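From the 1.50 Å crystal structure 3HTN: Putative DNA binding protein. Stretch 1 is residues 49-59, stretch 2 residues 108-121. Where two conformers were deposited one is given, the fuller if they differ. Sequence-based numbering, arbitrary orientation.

Stretch 1, residues 49-59: IGAIGELTLRF
Stretch 2, residues 108-121: LAGHLLSAIQNGAG

Antiparallel strands can stay paired through bulges and a corner, and this pair from a putative DNA binding protein is a worked example. Its apolar centre lies on the face carrying L55, L57, L112 and A115. L55 and L112 share the t,p rotamer, which brings their CD1 atoms to 3.4 Å; the small A115 leaves room for L55 CD1 at 4.1 Å and I52 CG2 at 4.0 Å from its CB. L57 (m,t) lies over the backbone of stretch 2, its CD2 4.1 Å from L112 CA.

Around this core the backbones, extended and antiparallel, pair in register: I52 with Q117, L55 with A115, T56 with S114, L57 with L112. T56 N donates to S114 O (2.8 Å). At the bulge between T56 and L57, T56 O receives L113 N at 2.9 Å and, weakly, S114 N at 3.3 Å; L113, at phi/psi -99/-40, departs from extended geometry here. R58 N then reaches H111 O (2.9 Å). Toward the corner, I116 N bonds E54 O (3.0 Å) and G53 N bonds I116 O (2.9 Å). A second bulge shifts the register by two between I52 and G50, where N118 N meets A51 O (2.9 Å) and A51 N meets A120 O (3.0 Å). Glycine suits G50, since a CB would lie 2.4 Å from A120 O, and G121, where one would strike Q117 OE1.

The opposite face is more polar. T56 OG1 (chi1 m) and S114 OG (chi1 p) lie 3.2 Å apart, and one water bridges them, 2.9 Å from T56 OG1 and 2.6 Å from S114 OG. R58 extends (t,t,m) so that L113 CD2 covers one guanidinium face, while a second water donates to R58 O (2.7 Å) and accepts from H111 N (2.9 Å). Together the stretches bury 955 Å².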

# COMPACT_ATOMS: atom_id res chain seq x y z
N ILE A 49 -6.09 -4.19 5.48
CA ILE A 49 -5.45 -5.44 5.90
C ILE A 49 -6.49 -6.33 6.56
O ILE A 49 -7.60 -5.89 6.91
CB ILE A 49 -4.24 -5.16 6.86
CG1 ILE A 49 -4.67 -4.39 8.13
CG2 ILE A 49 -3.13 -4.41 6.15
CD1 ILE A 49 -3.60 -4.34 9.23
N GLY A 50 -6.13 -7.60 6.75
CA GLY A 50 -7.04 -8.54 7.34
C GLY A 50 -6.54 -9.95 7.05
O GLY A 50 -5.40 -10.13 6.64
N ALA A 51 -7.40 -10.92 7.31
CA ALA A 51 -7.10 -12.33 7.07
C ALA A 51 -8.29 -12.98 6.41
O ALA A 51 -9.46 -12.58 6.60
CB ALA A 51 -6.74 -13.04 8.38
N ILE A 52 -7.98 -13.96 5.56
CA ILE A 52 -8.94 -14.60 4.68
C ILE A 52 -8.71 -16.10 4.60
O ILE A 52 -7.64 -16.61 4.90
CB ILE A 52 -8.89 -14.02 3.25
CG1 ILE A 52 -7.52 -14.22 2.62
CG2 ILE A 52 -9.26 -12.54 3.26
CD1 ILE A 52 -7.41 -13.75 1.19
N GLY A 53 -9.77 -16.81 4.22
CA GLY A 53 -9.76 -18.25 4.00
C GLY A 53 -9.96 -18.71 2.58
O GLY A 53 -9.88 -19.93 2.29
N GLU A 54 -10.18 -17.76 1.68
CA GLU A 54 -10.35 -18.04 0.26
C GLU A 54 -10.05 -16.76 -0.50
O GLU A 54 -10.38 -15.67 -0.04
CB GLU A 54 -11.76 -18.55 -0.03
CG GLU A 54 -11.92 -19.14 -1.43
CD GLU A 54 -13.11 -20.07 -1.55
OE1 GLU A 54 -13.30 -20.93 -0.65
OE2 GLU A 54 -13.85 -19.95 -2.55
N LEU A 55 -9.39 -16.89 -1.65
CA LEU A 55 -8.99 -15.77 -2.48
C LEU A 55 -9.13 -16.12 -3.93
O LEU A 55 -8.71 -17.20 -4.32
CB LEU A 55 -7.51 -15.48 -2.25
CG LEU A 55 -6.85 -14.37 -3.07
CD1 LEU A 55 -7.45 -12.99 -2.76
CD2 LEU A 55 -5.35 -14.37 -2.88
N THR A 56 -9.66 -15.20 -4.72
CA THR A 56 -9.67 -15.38 -6.17
C THR A 56 -8.97 -14.18 -6.79
O THR A 56 -9.39 -13.03 -6.58
CB THR A 56 -11.06 -15.53 -6.76
OG1 THR A 56 -11.73 -16.61 -6.09
CG2 THR A 56 -10.97 -15.86 -8.27
N LEU A 57 -7.94 -14.47 -7.59
CA LEU A 57 -7.20 -13.48 -8.38
C LEU A 57 -7.42 -13.72 -9.84
O LEU A 57 -7.68 -14.85 -10.25
CB LEU A 57 -5.71 -13.57 -8.08
CG LEU A 57 -5.28 -13.42 -6.62
CD1 LEU A 57 -3.77 -13.68 -6.48
CD2 LEU A 57 -5.70 -12.05 -6.04
N ARG A 58 -7.32 -12.67 -10.64
CA ARG A 58 -7.39 -12.76 -12.10
C ARG A 58 -6.08 -12.34 -12.72
O ARG A 58 -5.54 -11.28 -12.38
CB ARG A 58 -8.48 -11.87 -12.66
CG ARG A 58 -8.56 -11.90 -14.18
CD ARG A 58 -9.82 -11.32 -14.71
NE ARG A 58 -10.96 -12.17 -14.40
CZ ARG A 58 -12.24 -11.87 -14.66
NH1 ARG A 58 -12.59 -10.71 -15.14
NH2 ARG A 58 -13.19 -12.73 -14.36
N PHE A 59 -5.61 -13.13 -13.69
CA PHE A 59 -4.47 -12.74 -14.52
C PHE A 59 -4.95 -12.64 -15.97
O PHE A 59 -5.41 -13.58 -16.55
CB PHE A 59 -3.29 -13.70 -14.40
CG PHE A 59 -2.01 -13.13 -14.94
CD1 PHE A 59 -1.23 -12.33 -14.14
CD2 PHE A 59 -1.60 -13.39 -16.24
CE1 PHE A 59 -0.04 -11.77 -14.63
CE2 PHE A 59 -0.43 -12.81 -16.71
CZ PHE A 59 0.32 -12.02 -15.90
N LEU A 108 1.64 -13.93 -2.48
CA LEU A 108 0.93 -13.95 -3.76
C LEU A 108 0.40 -12.54 -4.01
O LEU A 108 0.12 -11.79 -3.06
CB LEU A 108 -0.23 -14.94 -3.74
CG LEU A 108 0.10 -16.38 -3.36
CD1 LEU A 108 -1.24 -17.09 -3.10
CD2 LEU A 108 0.90 -17.09 -4.42
N ALA A 109 0.23 -12.18 -5.26
CA ALA A 109 -0.18 -10.83 -5.60
C ALA A 109 -0.91 -10.81 -6.92
O ALA A 109 -0.57 -11.57 -7.84
CB ALA A 109 1.04 -9.91 -5.69
N GLY A 110 -1.87 -9.90 -7.02
CA GLY A 110 -2.57 -9.71 -8.26
C GLY A 110 -3.85 -8.93 -8.16
O GLY A 110 -4.13 -8.31 -7.17
N HIS A 111 -4.63 -9.00 -9.24
CA HIS A 111 -5.92 -8.33 -9.35
C HIS A 111 -6.95 -9.15 -8.60
O HIS A 111 -7.15 -10.32 -8.89
CB HIS A 111 -6.28 -8.18 -10.81
CG HIS A 111 -7.70 -7.81 -11.09
ND1 HIS A 111 -8.46 -6.99 -10.28
CD2 HIS A 111 -8.47 -8.08 -12.17
CE1 HIS A 111 -9.64 -6.80 -10.85
NE2 HIS A 111 -9.67 -7.47 -11.98
N LEU A 112 -7.58 -8.53 -7.61
CA LEU A 112 -8.52 -9.19 -6.74
C LEU A 112 -9.92 -9.27 -7.32
O LEU A 112 -10.51 -8.25 -7.69
CB LEU A 112 -8.61 -8.41 -5.42
CG LEU A 112 -9.63 -8.88 -4.40
CD1 LEU A 112 -9.31 -10.31 -3.87
CD2 LEU A 112 -9.71 -7.86 -3.25
N LEU A 113 -10.47 -10.48 -7.38
CA LEU A 113 -11.89 -10.69 -7.71
C LEU A 113 -12.77 -10.91 -6.49
O LEU A 113 -13.88 -10.40 -6.43
CB LEU A 113 -12.08 -11.88 -8.65
CG LEU A 113 -11.44 -11.77 -10.03
CD1 LEU A 113 -11.90 -12.96 -10.87
CD2 LEU A 113 -11.80 -10.42 -10.72
N SER A 114 -12.26 -11.67 -5.54
CA SER A 114 -13.01 -11.96 -4.33
C SER A 114 -12.11 -12.52 -3.26
O SER A 114 -11.02 -13.01 -3.54
CB SER A 114 -14.10 -12.98 -4.63
OG SER A 114 -13.56 -14.22 -5.04
N ALA A 115 -12.57 -12.43 -2.02
CA ALA A 115 -11.85 -12.99 -0.89
C ALA A 115 -12.83 -13.14 0.25
O ALA A 115 -13.57 -12.20 0.52
CB ALA A 115 -10.69 -12.12 -0.48
N ILE A 116 -12.81 -14.28 0.93
CA ILE A 116 -13.70 -14.53 2.07
C ILE A 116 -12.93 -14.35 3.36
O ILE A 116 -11.97 -15.08 3.62
CB ILE A 116 -14.30 -15.95 2.02
CG1 ILE A 116 -15.09 -16.15 0.71
CG2 ILE A 116 -15.19 -16.20 3.25
CD1 ILE A 116 -15.59 -17.61 0.50
N GLN A 117 -13.35 -13.37 4.16
CA GLN A 117 -12.71 -13.11 5.43
C GLN A 117 -12.76 -14.28 6.39
O GLN A 117 -13.76 -14.99 6.48
CB GLN A 117 -13.33 -11.87 6.04
CG GLN A 117 -12.67 -11.35 7.30
CD GLN A 117 -13.16 -10.01 7.65
OE1 GLN A 117 -13.29 -9.15 6.78
NE2 GLN A 117 -13.42 -9.79 8.92
N ASN A 118 -11.66 -14.47 7.09
CA ASN A 118 -11.56 -15.46 8.16
C ASN A 118 -10.62 -14.89 9.21
O ASN A 118 -9.43 -15.21 9.28
CB ASN A 118 -11.08 -16.81 7.62
CG ASN A 118 -11.33 -17.92 8.61
OD1 ASN A 118 -12.36 -17.91 9.29
ND2 ASN A 118 -10.39 -18.84 8.74
N GLY A 119 -11.18 -14.01 10.04
CA GLY A 119 -10.43 -13.21 11.01
C GLY A 119 -10.97 -11.79 10.92
O GLY A 119 -12.19 -11.59 10.85
N ALA A 120 -10.07 -10.82 10.87
CA ALA A 120 -10.38 -9.40 10.82
C ALA A 120 -10.35 -8.89 9.41
O ALA A 120 -9.74 -9.51 8.52
CB ALA A 120 -9.36 -8.63 11.67
N GLY A 121 -10.96 -7.74 9.21
CA GLY A 121 -10.99 -7.07 7.92
C GLY A 121 -11.13 -5.58 8.14
O GLY A 121 -12.23 -5.10 8.46
O HOH W 1 -12.70 -16.08 -3.38
O HOH W 2 -3.25 -10.71 -11.14